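PDB 3FW2: thiol-disulfide oxidoreductase from Bacteroides thetaiotaomicron, which is possibly a thiol-disulfide oxidoreductase of the TlpA-like family, the present chain being its C-terminal thioredoxin-like domain, although its redox activity is uncertain. Local coordinates for residues Q52-L57 and K89-D94; F14-A19 and L73-D78; N120-S125 and K140-N145; N39-W44 and K85-R90. All blocks are in the same frame, centred on the assembly; numbering follows the deposited sequence. Where two conformers were deposited one is given.

Contact 1 of 4, residues Q52-L57 and K89-D94; sequences QSNSEL and KRDTLD. With ACT (acetate ion), chain F.
Asp-91, just past the end of helix 81-90, brings its carboxylate near the amide of Asn-54 on helix 48-64 but stops short of bonding it: Asp-91 OD2 and Asn-54 ND2 stand 4.0 Å apart, with the carboxylate and amide planes 50° from each other. One water bridges them, accepting from Asn-54 ND2 at 2.8 Å and donating to Asp-91 OD2 at 2.9 Å. An amide suits position 54: with CG opposite the carbonyl carbon (chi1 -76°), its N-H meets this water while Gln-50 bonds OD1. Thr-92 adopts the positive phi of a Schellman motif and turns the chain out of the helix. Leu-93 can then bring its methyl CD2 to 3.9 Å from Asn-54 OD1. Farther round helix 48-64, Ser-53 OG donates to an acetate, probably from the crystallisation liquor, and Gln-52 NE2 gives a nearly straight bond (3.0 Å, 172°) to the anti lone pair of Glu-56 OE2. Glu-56 OE1 accepts from Gly-136 N, and an alanine here would probably leave both that N-H and the Gln-52 amide without their acceptor. A water and a leucine methyl join 52-57 to 89-94, and beside them Arg-58 NE donates to Asp-91 O, a direct polar tie.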
loop_
_atom_site.group_PDB
_atom_site.type_symbol
_atom_site.label_atom_id
_atom_site.label_comp_id
_atom_site.label_asym_id
_atom_site.label_seq_id
_atom_site.Cartn_x
_atom_site.Cartn_y
_atom_site.Cartn_z
ATOM N N GLN A 52 -15.963 -1.872 2.427
ATOM C CA GLN A 52 -16.936 -2.111 1.364
ATOM C C GLN A 52 -16.599 -3.391 0.603
ATOM O O GLN A 52 -17.469 -4.219 0.302
ATOM C CB GLN A 52 -16.891 -0.944 0.374
ATOM C CG GLN A 52 -17.890 -1.064 -0.764
ATOM C CD GLN A 52 -19.322 -1.182 -0.344
ATOM O OE1 GLN A 52 -19.760 -0.515 0.589
ATOM N NE2 GLN A 52 -20.091 -2.022 -1.067
ATOM N N SER A 53 -15.332 -3.551 0.200
ATOM C CA SER A 53 -14.928 -4.763 -0.470
ATOM C C SER A 53 -15.247 -6.006 0.358
ATOM O O SER A 53 -15.769 -6.974 -0.141
ATOM C CB SER A 53 -13.425 -4.736 -0.746
ATOM O OG SER A 53 -13.147 -3.769 -1.727
ATOM N N ASN A 54 -14.938 -5.943 1.638
ATOM C CA ASN A 54 -15.190 -7.049 2.531
ATOM C C ASN A 54 -16.670 -7.360 2.581
ATOM O O ASN A 54 -17.049 -8.529 2.573
ATOM C CB ASN A 54 -14.684 -6.705 3.932
ATOM C CG ASN A 54 -13.177 -6.795 4.052
ATOM O OD1 ASN A 54 -12.470 -7.293 3.134
ATOM N ND2 ASN A 54 -12.663 -6.349 5.185
ATOM N N SER A 55 -17.507 -6.327 2.648
ATOM C CA SER A 55 -18.963 -6.580 2.661
ATOM C C SER A 55 -19.370 -7.349 1.418
ATOM O O SER A 55 -20.160 -8.301 1.454
ATOM C CB SER A 55 -19.762 -5.246 2.738
ATOM O OG SER A 55 -19.461 -4.547 3.958
ATOM N N GLU A 56 -18.853 -6.930 0.268
ATOM C CA GLU A 56 -19.187 -7.581 -0.995
ATOM C C GLU A 56 -18.672 -9.016 -1.098
ATOM O O GLU A 56 -19.379 -9.914 -1.574
ATOM C CB GLU A 56 -18.654 -6.745 -2.173
ATOM C CG GLU A 56 -19.375 -5.404 -2.279
ATOM C CD GLU A 56 -18.944 -4.588 -3.487
ATOM O OE1 GLU A 56 -18.613 -5.211 -4.499
ATOM O OE2 GLU A 56 -18.909 -3.347 -3.455
ATOM N N LEU A 57 -17.451 -9.221 -0.646
ATOM C CA LEU A 57 -16.791 -10.523 -0.693
ATOM C C LEU A 57 -17.448 -11.470 0.289
ATOM O O LEU A 57 -17.642 -12.650 -0.026
ATOM C CB LEU A 57 -15.289 -10.347 -0.387
ATOM C CG LEU A 57 -14.446 -9.655 -1.435
ATOM C CD1 LEU A 57 -13.083 -9.279 -0.917
ATOM C CD2 LEU A 57 -14.368 -10.509 -2.732
ATOM N N LYS A 89 -9.995 -12.869 11.904
ATOM C CA LYS A 89 -11.000 -13.219 12.876
ATOM C C LYS A 89 -12.084 -12.146 13.021
ATOM O O LYS A 89 -13.287 -12.436 12.883
ATOM C CB LYS A 89 -10.317 -13.495 14.217
ATOM C CG LYS A 89 -11.266 -13.958 15.322
ATOM C CD LYS A 89 -10.439 -14.322 16.578
ATOM C CE LYS A 89 -11.294 -15.032 17.630
ATOM N NZ LYS A 89 -12.205 -14.061 18.231
ATOM N N ARG A 90 -11.677 -10.923 13.289
ATOM C CA ARG A 90 -12.590 -9.783 13.487
ATOM C C ARG A 90 -13.473 -9.484 12.280
ATOM O O ARG A 90 -14.686 -9.186 12.409
ATOM C CB ARG A 90 -11.693 -8.568 13.742
ATOM C CG ARG A 90 -12.294 -7.380 14.262
ATOM C CD ARG A 90 -11.197 -6.556 14.921
ATOM N NE ARG A 90 -10.251 -6.063 13.916
ATOM C CZ ARG A 90 -8.937 -6.299 13.890
ATOM N NH1 ARG A 90 -8.317 -6.968 14.851
ATOM N NH2 ARG A 90 -8.226 -5.809 12.906
ATOM N N ASP A 91 -12.838 -9.527 11.111
ATOM C CA ASP A 91 -13.517 -9.226 9.847
ATOM C C ASP A 91 -14.239 -10.441 9.205
ATOM O O ASP A 91 -14.755 -10.329 8.077
ATOM C CB ASP A 91 -12.516 -8.607 8.851
ATOM C CG ASP A 91 -11.940 -7.256 9.312
ATOM O OD1 ASP A 91 -12.438 -6.617 10.256
ATOM O OD2 ASP A 91 -10.921 -6.811 8.720
ATOM N N THR A 92 -14.203 -11.596 9.871
ATOM C CA THR A 92 -14.798 -12.856 9.383
ATOM C C THR A 92 -14.418 -13.155 7.909
ATOM O O THR A 92 -15.279 -13.421 7.046
ATOM C CB THR A 92 -16.327 -12.891 9.632
ATOM O OG1 THR A 92 -17.013 -11.927 8.829
ATOM C CG2 THR A 92 -16.669 -12.639 11.112
ATOM N N LEU A 93 -13.129 -13.116 7.662
ATOM C CA LEU A 93 -12.549 -13.381 6.314
ATOM C C LEU A 93 -12.364 -14.896 6.205
ATOM O O LEU A 93 -11.246 -15.428 6.367
ATOM C CB LEU A 93 -11.230 -12.617 6.187
ATOM C CG LEU A 93 -11.316 -11.099 6.445
ATOM C CD1 LEU A 93 -9.942 -10.438 6.322
ATOM C CD2 LEU A 93 -12.333 -10.372 5.530
ATOM N N ASP A 94 -13.459 -15.592 5.927
ATOM C CA ASP A 94 -13.541 -17.019 6.141
ATOM C C ASP A 94 -13.109 -17.911 4.960
ATOM O O ASP A 94 -12.949 -19.111 5.120
ATOM C CB ASP A 94 -14.984 -17.419 6.521
ATOM C CG ASP A 94 -15.403 -16.947 7.895
ATOM O OD1 ASP A 94 -14.518 -16.644 8.722
ATOM O OD2 ASP A 94 -16.659 -16.867 8.081
HETATM C C ACT F . -14.410 -5.753 -4.267
HETATM O O ACT F . -14.280 -4.526 -4.145
HETATM O OXT ACT F . -15.561 -6.162 -4.551
HETATM C CH3 ACT F . -13.255 -6.684 -4.059
HETATM O O HOH W 1 -10.024 -6.660 5.999
#

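Contact 2 of 4, residues F14-A19 and L73-D78; sequences FSLPNA and LGISLD
Phe-14 and Leu-73 extend toward each other from opposite directions, and methyl CD2 of Leu-73 meets the outer part of the ring obliquely, 3.6 Å from Phe-14 CE2 and 3.8 Å from Phe-14 CZ. Two residues on in each segment a second pair forms: Leu-16 CD1 rests against Ile-75, 3.8 Å from its CD1 and 4.0 Å from its CG2, the two side chains crossing at about a right angle. A beta-branched isoleucine suits this place, since a single leucine methyl can touch both of its branches. The ring of Phe-14 reaches strand 70-76 because its CG lies between the backbone N and the carbonyl carbon (chi1 63°). In the next shell, Val-108 of helix 107-111 touches Phe-14, Leu-16 and Ile-75, while Val-98 packs on Leu-16, Leu-73 and Ile-75. The backbone of Leu-16 is bonded to Ile-24; this short antiparallel pair, 16-17 with 23-24, precedes the core sheet and packs on it, consistent with the N-terminal hairpin of TlpA-like thioredoxin folds. Where strand 70-76 ends, Ser-76 OG accepts from Asp-78 N at 2.9 Å in an ST turn and donates to Asp-78 OD2 at 2.7 Å, from above the carboxylate plane. Both touching pairs are apolar, held by dispersion and exclusion of water, while backbone bonding of Pro-17 with Cys-99 and the bond from Asn-18 ND2 to Glu-96 add polar ties beside them.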
loop_
_atom_site.group_PDB
_atom_site.type_symbol
_atom_site.label_atom_id
_atom_site.label_comp_id
_atom_site.label_asym_id
_atom_site.label_seq_id
_atom_site.Cartn_x
_atom_site.Cartn_y
_atom_site.Cartn_z
ATOM N N PHE A 14 2.211 -17.686 -8.166
ATOM C CA PHE A 14 2.438 -17.411 -6.781
ATOM C C PHE A 14 2.325 -18.679 -5.965
ATOM O O PHE A 14 1.671 -19.621 -6.378
ATOM C CB PHE A 14 1.450 -16.358 -6.241
ATOM C CG PHE A 14 0.047 -16.809 -6.293
ATOM C CD1 PHE A 14 -0.744 -16.466 -7.356
ATOM C CD2 PHE A 14 -0.509 -17.573 -5.227
ATOM C CE1 PHE A 14 -2.078 -16.912 -7.439
ATOM C CE2 PHE A 14 -1.809 -18.018 -5.306
ATOM C CZ PHE A 14 -2.602 -17.677 -6.402
ATOM N N SER A 15 2.978 -18.658 -4.810
ATOM C CA SER A 15 2.929 -19.711 -3.842
ATOM C C SER A 15 3.151 -19.074 -2.501
ATOM O O SER A 15 4.249 -18.619 -2.202
ATOM C CB SER A 15 4.020 -20.757 -4.115
ATOM O OG SER A 15 4.096 -21.749 -3.096
ATOM N N LEU A 16 2.105 -19.061 -1.692
ATOM C CA LEU A 16 2.018 -18.242 -0.506
ATOM C C LEU A 16 1.449 -19.009 0.665
ATOM O O LEU A 16 0.469 -19.767 0.486
ATOM C CB LEU A 16 1.112 -17.026 -0.832
ATOM C CG LEU A 16 1.670 -16.041 -1.857
ATOM C CD1 LEU A 16 0.602 -15.052 -2.393
ATOM C CD2 LEU A 16 2.891 -15.287 -1.334
ATOM N N PRO A 17 1.991 -18.789 1.869
ATOM C CA PRO A 17 1.546 -19.588 3.028
ATOM C C PRO A 17 0.250 -19.111 3.678
ATOM O O PRO A 17 0.055 -17.890 3.820
ATOM C CB PRO A 17 2.708 -19.430 4.011
ATOM C CG PRO A 17 3.301 -18.093 3.697
ATOM C CD PRO A 17 3.134 -17.919 2.220
ATOM N N ASN A 18 -0.623 -20.045 4.005
ATOM C CA ASN A 18 -1.830 -19.796 4.772
ATOM C C ASN A 18 -1.526 -19.684 6.272
ATOM O O ASN A 18 -0.343 -19.650 6.648
ATOM C CB ASN A 18 -2.925 -20.794 4.431
ATOM C CG ASN A 18 -2.629 -22.199 4.919
ATOM O OD1 ASN A 18 -1.703 -22.413 5.702
ATOM N ND2 ASN A 18 -3.470 -23.154 4.485
ATOM N N ALA A 19 -2.542 -19.605 7.122
ATOM C CA ALA A 19 -2.277 -19.348 8.526
ATOM C C ALA A 19 -1.531 -20.500 9.188
ATOM O O ALA A 19 -0.764 -20.291 10.114
ATOM C CB ALA A 19 -3.593 -19.014 9.290
ATOM N N LEU A 73 -9.642 -16.538 -2.823
ATOM C CA LEU A 73 -8.391 -16.504 -2.081
ATOM C C LEU A 73 -8.113 -15.042 -1.694
ATOM O O LEU A 73 -8.051 -14.200 -2.563
ATOM C CB LEU A 73 -7.202 -16.954 -2.949
ATOM C CG LEU A 73 -5.823 -16.940 -2.297
ATOM C CD1 LEU A 73 -5.780 -17.827 -1.049
ATOM C CD2 LEU A 73 -4.757 -17.349 -3.349
ATOM N N GLY A 74 -7.820 -14.805 -0.422
ATOM C CA GLY A 74 -7.399 -13.493 0.046
ATOM C C GLY A 74 -5.893 -13.506 0.207
ATOM O O GLY A 74 -5.327 -14.389 0.866
ATOM N N ILE A 75 -5.260 -12.502 -0.373
ATOM C CA ILE A 75 -3.831 -12.272 -0.255
ATOM C C ILE A 75 -3.590 -10.977 0.492
ATOM O O ILE A 75 -3.994 -9.893 0.038
ATOM C CB ILE A 75 -3.165 -12.209 -1.612
ATOM C CG1 ILE A 75 -3.347 -13.549 -2.358
ATOM C CG2 ILE A 75 -1.696 -11.857 -1.440
ATOM C CD1 ILE A 75 -2.681 -13.666 -3.698
ATOM N N SER A 76 -2.977 -11.071 1.657
ATOM C CA SER A 76 -2.677 -9.889 2.441
ATOM C C SER A 76 -1.288 -9.349 2.204
ATOM O O SER A 76 -0.328 -10.122 2.038
ATOM C CB SER A 76 -2.814 -10.163 3.921
ATOM O OG SER A 76 -2.460 -9.002 4.697
ATOM N N LEU A 77 -1.189 -8.028 2.258
ATOM C CA LEU A 77 0.080 -7.317 2.240
ATOM C C LEU A 77 0.496 -6.854 3.639
ATOM O O LEU A 77 1.307 -5.923 3.802
ATOM C CB LEU A 77 0.040 -6.171 1.217
ATOM C CG LEU A 77 -0.358 -6.622 -0.178
ATOM C CD1 LEU A 77 -0.388 -5.382 -1.077
ATOM C CD2 LEU A 77 0.566 -7.718 -0.766
ATOM N N ASP A 78 -0.024 -7.509 4.663
ATOM C CA ASP A 78 0.453 -7.299 6.026
ATOM C C ASP A 78 1.936 -7.699 6.194
ATOM O O ASP A 78 2.464 -8.595 5.486
ATOM C CB ASP A 78 -0.355 -8.117 7.022
ATOM C CG ASP A 78 -1.629 -7.445 7.431
ATOM O OD1 ASP A 78 -1.525 -6.388 8.070
ATOM O OD2 ASP A 78 -2.715 -7.955 7.140
#

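Contact 3 of 4, residues N120-S125 and K140-N145; sequences NILLSS and KKKIEN
Leu-122 pushes its forked end from strand 119-123 between two side chains of helix 136-149, one methyl against each. CD1 of Leu-122 meets CD1 of Ile-143 at 4.0 Å, and CD2 of Leu-122 approaches CG of Lys-142 at 3.4 Å. That second distance is closer than carbons usually come, but Lys-142 was modelled in two conformers, so the apparent tightness is doubtful. The leucine reaches out because its CG is anti to the backbone N (chi1 179°), which puts both methyls against the helix. Lys-142 suits a partly exposed margin: its methylene chain, bent at chi2 (73°), offers carbon to the leucine, and the side chain also touches Leu-134. Ile-143 is buried and packs against Tyr-64 of helix 48-64 as well, so it serves two neighbours. Through its backbone Leu-122 is bonded to Leu-130 and Ala-131 of the adjacent antiparallel strand, which fixes the base from which its side chain projects. Strands 119-123 and 129-132 followed by helix 136-149 form the C-terminal beta-beta-alpha unit of the thioredoxin fold. With only aliphatic carbon meeting across it, the contact holds this last helix on the sheet by the hydrophobic effect, while the lysine keeps its charged end at the partly exposed margin.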
loop_
_atom_site.group_PDB
_atom_site.type_symbol
_atom_site.label_atom_id
_atom_site.label_comp_id
_atom_site.label_asym_id
_atom_site.label_seq_id
_atom_site.Cartn_x
_atom_site.Cartn_y
_atom_site.Cartn_z
ATOM N N ASN A 120 -8.680 -6.599 -6.681
ATOM C CA ASN A 120 -8.962 -8.002 -6.955
ATOM C C ASN A 120 -8.657 -8.387 -8.412
ATOM O O ASN A 120 -8.376 -7.535 -9.279
ATOM C CB ASN A 120 -10.369 -8.400 -6.512
ATOM C CG ASN A 120 -11.437 -7.750 -7.320
ATOM O OD1 ASN A 120 -11.348 -7.733 -8.535
ATOM N ND2 ASN A 120 -12.499 -7.256 -6.643
ATOM N N ILE A 121 -8.647 -9.681 -8.658
ATOM C CA ILE A 121 -8.378 -10.207 -9.976
ATOM C C ILE A 121 -9.105 -11.520 -10.087
ATOM O O ILE A 121 -9.179 -12.271 -9.110
ATOM C CB ILE A 121 -6.862 -10.321 -10.275
ATOM C CG1 ILE A 121 -6.633 -10.686 -11.750
ATOM C CG2 ILE A 121 -6.195 -11.389 -9.423
ATOM C CD1 ILE A 121 -5.201 -10.465 -12.258
ATOM N N LEU A 122 -9.636 -11.800 -11.265
ATOM C CA LEU A 122 -10.444 -13.004 -11.515
ATOM C C LEU A 122 -9.770 -13.813 -12.585
ATOM O O LEU A 122 -9.485 -13.279 -13.634
ATOM C CB LEU A 122 -11.837 -12.602 -11.952
ATOM C CG LEU A 122 -12.862 -13.686 -12.295
ATOM C CD1 LEU A 122 -13.148 -14.583 -11.034
ATOM C CD2 LEU A 122 -14.149 -13.040 -12.789
ATOM N N LEU A 123 -9.518 -15.082 -12.268
ATOM C CA LEU A 123 -8.866 -16.013 -13.169
ATOM C C LEU A 123 -9.819 -17.073 -13.634
ATOM O O LEU A 123 -10.596 -17.605 -12.851
ATOM C CB LEU A 123 -7.724 -16.697 -12.462
ATOM C CG LEU A 123 -6.700 -15.839 -11.710
ATOM C CD1 LEU A 123 -5.472 -16.670 -11.150
ATOM C CD2 LEU A 123 -6.230 -14.747 -12.704
ATOM N N SER A 124 -9.682 -17.468 -14.897
ATOM C CA SER A 124 -10.366 -18.675 -15.364
ATOM C C SER A 124 -9.685 -19.926 -14.760
ATOM O O SER A 124 -8.584 -19.834 -14.174
ATOM C CB SER A 124 -10.375 -18.663 -16.910
ATOM O OG SER A 124 -9.112 -19.052 -17.380
ATOM N N SER A 125 -10.294 -21.108 -14.899
ATOM C CA SER A 125 -9.662 -22.342 -14.336
ATOM C C SER A 125 -8.338 -22.683 -14.997
ATOM O O SER A 125 -7.511 -23.352 -14.381
ATOM C CB SER A 125 -10.581 -23.547 -14.395
ATOM O OG SER A 125 -10.868 -23.882 -15.753
ATOM N N LYS A 140 -20.849 -9.267 -9.144
ATOM C CA LYS A 140 -21.913 -10.239 -8.986
ATOM C C LYS A 140 -22.264 -10.978 -10.276
ATOM O O LYS A 140 -22.314 -12.235 -10.322
ATOM C CB LYS A 140 -23.133 -9.620 -8.334
ATOM C CG LYS A 140 -22.966 -9.115 -6.884
ATOM C CD LYS A 140 -24.360 -8.777 -6.352
ATOM C CE LYS A 140 -24.503 -7.446 -5.655
ATOM N NZ LYS A 140 -25.979 -7.179 -5.497
ATOM N N LYS A 141 -22.402 -10.216 -11.341
ATOM C CA LYS A 141 -22.779 -10.758 -12.623
ATOM C C LYS A 141 -21.692 -11.639 -13.227
ATOM O O LYS A 141 -21.981 -12.693 -13.787
ATOM C CB LYS A 141 -23.091 -9.611 -13.595
ATOM C CG LYS A 141 -23.489 -10.093 -14.981
ATOM C CD LYS A 141 -24.676 -11.069 -14.948
ATOM C CE LYS A 141 -26.025 -10.396 -15.146
ATOM N NZ LYS A 141 -26.960 -11.363 -15.766
ATOM N N LYS A 142 -20.440 -11.240 -13.084
ATOM C CA LYS A 142 -19.360 -12.035 -13.654
ATOM C C LYS A 142 -19.270 -13.403 -12.969
ATOM O O LYS A 142 -19.119 -14.437 -13.669
ATOM C CB LYS A 142 -18.040 -11.336 -13.550
ATOM C CG LYS A 142 -16.943 -12.046 -14.348
ATOM C CD LYS A 142 -17.119 -11.864 -15.875
ATOM C CE LYS A 142 -15.803 -12.157 -16.605
ATOM N NZ LYS A 142 -15.942 -12.178 -18.095
ATOM N N ILE A 143 -19.419 -13.424 -11.642
ATOM C CA ILE A 143 -19.407 -14.687 -10.888
ATOM C C ILE A 143 -20.625 -15.523 -11.250
ATOM O O ILE A 143 -20.508 -16.731 -11.566
ATOM C CB ILE A 143 -19.332 -14.513 -9.366
ATOM C CG1 ILE A 143 -18.105 -13.679 -8.954
ATOM C CG2 ILE A 143 -19.370 -15.894 -8.644
ATOM C CD1 ILE A 143 -16.782 -14.106 -9.512
ATOM N N GLU A 144 -21.789 -14.905 -11.271
ATOM C CA GLU A 144 -22.969 -15.625 -11.766
ATOM C C GLU A 144 -22.735 -16.255 -13.134
ATOM O O GLU A 144 -23.129 -17.426 -13.349
ATOM C CB GLU A 144 -24.195 -14.726 -11.838
ATOM C CG GLU A 144 -24.716 -14.343 -10.515
ATOM C CD GLU A 144 -25.806 -13.259 -10.578
ATOM O OE1 GLU A 144 -26.194 -12.841 -11.710
ATOM O OE2 GLU A 144 -26.246 -12.798 -9.485
ATOM N N ASN A 145 -22.139 -15.516 -14.072
ATOM C CA ASN A 145 -21.845 -16.061 -15.410
ATOM C C ASN A 145 -20.902 -17.264 -15.424
ATOM O O ASN A 145 -21.131 -18.260 -16.145
ATOM C CB ASN A 145 -21.298 -15.010 -16.360
ATOM C CG ASN A 145 -22.343 -13.965 -16.749
ATOM O OD1 ASN A 145 -23.552 -14.139 -16.526
ATOM N ND2 ASN A 145 -21.875 -12.874 -17.360
#

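Contact 4 of 4, residues N39-W44 and K85-R90; sequences NFWASW and KDAIKR
The backbones come nearest where Ser-43, just beyond strand 35-41, passes Ala-87 of helix 81-90, their CA atoms 6.0 Å apart. So close an approach suits small residues, and here Ser-43 CB lies 3.6 Å from Ala-87 CB. The same alanine methyl sits at the edge of the Trp-41 indole, near the ring plane, 3.8 Å from Trp-41 CZ3 and 3.9 Å from Trp-41 CH2. Ile-88 adds a looser touch, its CG1 4.2 Å from Trp-41 CZ2, the side chains roughly perpendicular. With chi1 at 66°, Trp-41 tucks CG in beside both backbone neighbours of its CA, which swings the indole out to the helix. The ring also meets that of Trp-84, and its NE1 makes a weak bond to Gln-97. The hydroxyl of Ser-43 is taken up by Asp-78, after strand 70-76. This loop is where thioredoxins carry their WCxxC motif; Trp-44 takes the place of its tryptophan, but the motif's cysteines are absent from this chain. Trp-44 lays its ring over Ala-42 CB and packs on Lys-116 of the second subunit. Strand 35-41 runs between 70-76 and 119-123 in the mixed sheet. Helix 81-90 belongs to the beta-alpha-beta crossover from strand 70-76 to the parallel strand 96-98, and Trp-41 joins it to the central strand while touching Leu-93 in the loop after the helix, and Gln-50 of helix 48-64.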
loop_
_atom_site.group_PDB
_atom_site.type_symbol
_atom_site.label_atom_id
_atom_site.label_comp_id
_atom_site.label_asym_id
_atom_site.label_seq_id
_atom_site.Cartn_x
_atom_site.Cartn_y
_atom_site.Cartn_z
ATOM N N ASN A 39 -8.549 -11.619 -3.881
ATOM C CA ASN A 39 -8.639 -10.265 -3.325
ATOM C C ASN A 39 -7.383 -9.902 -2.536
ATOM O O ASN A 39 -6.828 -10.726 -1.763
ATOM C CB ASN A 39 -9.906 -10.054 -2.514
ATOM C CG ASN A 39 -9.859 -10.719 -1.135
ATOM O OD1 ASN A 39 -9.644 -10.045 -0.086
ATOM N ND2 ASN A 39 -10.059 -11.984 -1.118
ATOM N N PHE A 40 -6.939 -8.682 -2.713
ATOM C CA PHE A 40 -5.748 -8.173 -2.053
ATOM C C PHE A 40 -6.138 -7.087 -1.030
ATOM O O PHE A 40 -6.994 -6.237 -1.299
ATOM C CB PHE A 40 -4.816 -7.506 -3.056
ATOM C CG PHE A 40 -4.208 -8.450 -4.078
ATOM C CD1 PHE A 40 -3.002 -9.057 -3.845
ATOM C CD2 PHE A 40 -4.881 -8.761 -5.227
ATOM C CE1 PHE A 40 -2.431 -9.920 -4.786
ATOM C CE2 PHE A 40 -4.301 -9.647 -6.158
ATOM C CZ PHE A 40 -3.084 -10.201 -5.906
ATOM N N TRP A 41 -5.507 -7.135 0.144
ATOM C CA TRP A 41 -5.897 -6.276 1.249
ATOM C C TRP A 41 -4.739 -6.232 2.243
ATOM O O TRP A 41 -3.716 -6.912 2.071
ATOM C CB TRP A 41 -7.137 -6.857 1.949
ATOM C CG TRP A 41 -6.907 -8.164 2.644
ATOM C CD1 TRP A 41 -6.687 -9.382 2.060
ATOM C CD2 TRP A 41 -6.788 -8.379 4.060
ATOM N NE1 TRP A 41 -6.472 -10.336 3.014
ATOM C CE2 TRP A 41 -6.516 -9.760 4.247
ATOM C CE3 TRP A 41 -6.919 -7.559 5.172
ATOM C CZ2 TRP A 41 -6.384 -10.325 5.516
ATOM C CZ3 TRP A 41 -6.777 -8.106 6.425
ATOM C CH2 TRP A 41 -6.489 -9.473 6.587
ATOM N N ALA A 42 -4.906 -5.456 3.303
ATOM C CA ALA A 42 -4.019 -5.531 4.454
ATOM C C ALA A 42 -4.691 -5.012 5.694
ATOM O O ALA A 42 -5.513 -4.073 5.651
ATOM C CB ALA A 42 -2.724 -4.720 4.233
ATOM N N SER A 43 -4.338 -5.571 6.853
ATOM C CA SER A 43 -4.931 -5.106 8.098
ATOM C C SER A 43 -4.534 -3.667 8.441
ATOM O O SER A 43 -5.221 -2.959 9.170
ATOM C CB SER A 43 -4.598 -6.087 9.250
ATOM O OG SER A 43 -3.318 -5.794 9.800
ATOM N N TRP A 44 -3.381 -3.239 7.969
ATOM C CA TRP A 44 -2.927 -1.873 8.137
ATOM C C TRP A 44 -3.645 -0.859 7.207
ATOM O O TRP A 44 -3.336 0.378 7.235
ATOM C CB TRP A 44 -1.391 -1.789 7.970
ATOM C CG TRP A 44 -0.783 -2.300 6.677
ATOM C CD1 TRP A 44 -0.106 -3.473 6.512
ATOM C CD2 TRP A 44 -0.756 -1.640 5.411
ATOM N NE1 TRP A 44 0.338 -3.575 5.223
ATOM C CE2 TRP A 44 -0.043 -2.460 4.528
ATOM C CE3 TRP A 44 -1.256 -0.407 4.934
ATOM C CZ2 TRP A 44 0.173 -2.122 3.172
ATOM C CZ3 TRP A 44 -1.030 -0.076 3.569
ATOM C CH2 TRP A 44 -0.340 -0.933 2.718
ATOM N N LYS A 85 -3.705 -12.212 11.411
ATOM C CA LYS A 85 -4.636 -13.179 11.964
ATOM C C LYS A 85 -5.767 -12.528 12.753
ATOM O O LYS A 85 -6.916 -13.014 12.733
ATOM C CB LYS A 85 -3.900 -14.170 12.899
ATOM C CG LYS A 85 -2.967 -15.107 12.136
ATOM C CD LYS A 85 -2.244 -16.083 13.101
ATOM C CE LYS A 85 -1.481 -17.144 12.302
ATOM N NZ LYS A 85 -0.981 -18.265 13.181
ATOM N N ASP A 86 -5.454 -11.475 13.483
ATOM C CA ASP A 86 -6.500 -10.804 14.275
ATOM C C ASP A 86 -7.594 -10.259 13.341
ATOM O O ASP A 86 -8.786 -10.333 13.682
ATOM C CB ASP A 86 -5.926 -9.653 15.079
ATOM C CG ASP A 86 -5.081 -10.118 16.269
ATOM O OD1 ASP A 86 -5.091 -11.315 16.674
ATOM O OD2 ASP A 86 -4.411 -9.240 16.839
ATOM N N ALA A 87 -7.175 -9.650 12.224
ATOM C CA ALA A 87 -8.124 -9.108 11.227
ATOM C C ALA A 87 -8.968 -10.205 10.602
ATOM O O ALA A 87 -10.208 -10.041 10.400
ATOM C CB ALA A 87 -7.353 -8.274 10.153
ATOM N N ILE A 88 -8.355 -11.319 10.276
ATOM C CA ILE A 88 -9.121 -12.455 9.683
ATOM C C ILE A 88 -10.289 -12.812 10.610
ATOM O O ILE A 88 -11.424 -13.032 10.171
ATOM C CB ILE A 88 -8.190 -13.649 9.439
ATOM C CG1 ILE A 88 -7.208 -13.343 8.308
ATOM C CG2 ILE A 88 -8.978 -14.891 9.083
ATOM C CD1 ILE A 88 -6.135 -14.378 8.199
ATOM N N LYS A 89 -9.995 -12.869 11.904
ATOM C CA LYS A 89 -11.000 -13.219 12.876
ATOM C C LYS A 89 -12.084 -12.146 13.021
ATOM O O LYS A 89 -13.287 -12.436 12.883
ATOM C CB LYS A 89 -10.317 -13.495 14.217
ATOM C CG LYS A 89 -11.266 -13.958 15.322
ATOM C CD LYS A 89 -10.439 -14.322 16.578
ATOM C CE LYS A 89 -11.294 -15.032 17.630
ATOM N NZ LYS A 89 -12.205 -14.061 18.231
ATOM N N ARG A 90 -11.677 -10.923 13.289
ATOM C CA ARG A 90 -12.590 -9.783 13.487
ATOM C C ARG A 90 -13.473 -9.484 12.280
ATOM O O ARG A 90 -14.686 -9.186 12.409
ATOM C CB ARG A 90 -11.693 -8.568 13.742
ATOM C CG ARG A 90 -12.294 -7.380 14.262
ATOM C CD ARG A 90 -11.197 -6.556 14.921
ATOM N NE ARG A 90 -10.251 -6.063 13.916
ATOM C CZ ARG A 90 -8.937 -6.299 13.890
ATOM N NH1 ARG A 90 -8.317 -6.968 14.851
ATOM N NH2 ARG A 90 -8.226 -5.809 12.906
#

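All four contacts belong to one thioredoxin-like domain built round a five-stranded mixed sheet. Contacts 1 and 4 lie closest, with centres about 8 Å apart; both use helix 81-90 and they share Lys-89 and Arg-90. Contact 2 has its centre about 11 Å from that of contact 4. Contact 3 sits across the chain's centre, about 22 Å from contact 4 between centres. Along the sequence contact 2 alternates with 1 and 4, whereas contact 3 follows them all. Strands 70-76, 35-41 and 119-123, side by side in the sheet, thus carry contacts 2, 4 and 3, while contact 1 packs helix 48-64 against the end of helix 81-90 beside contact 4.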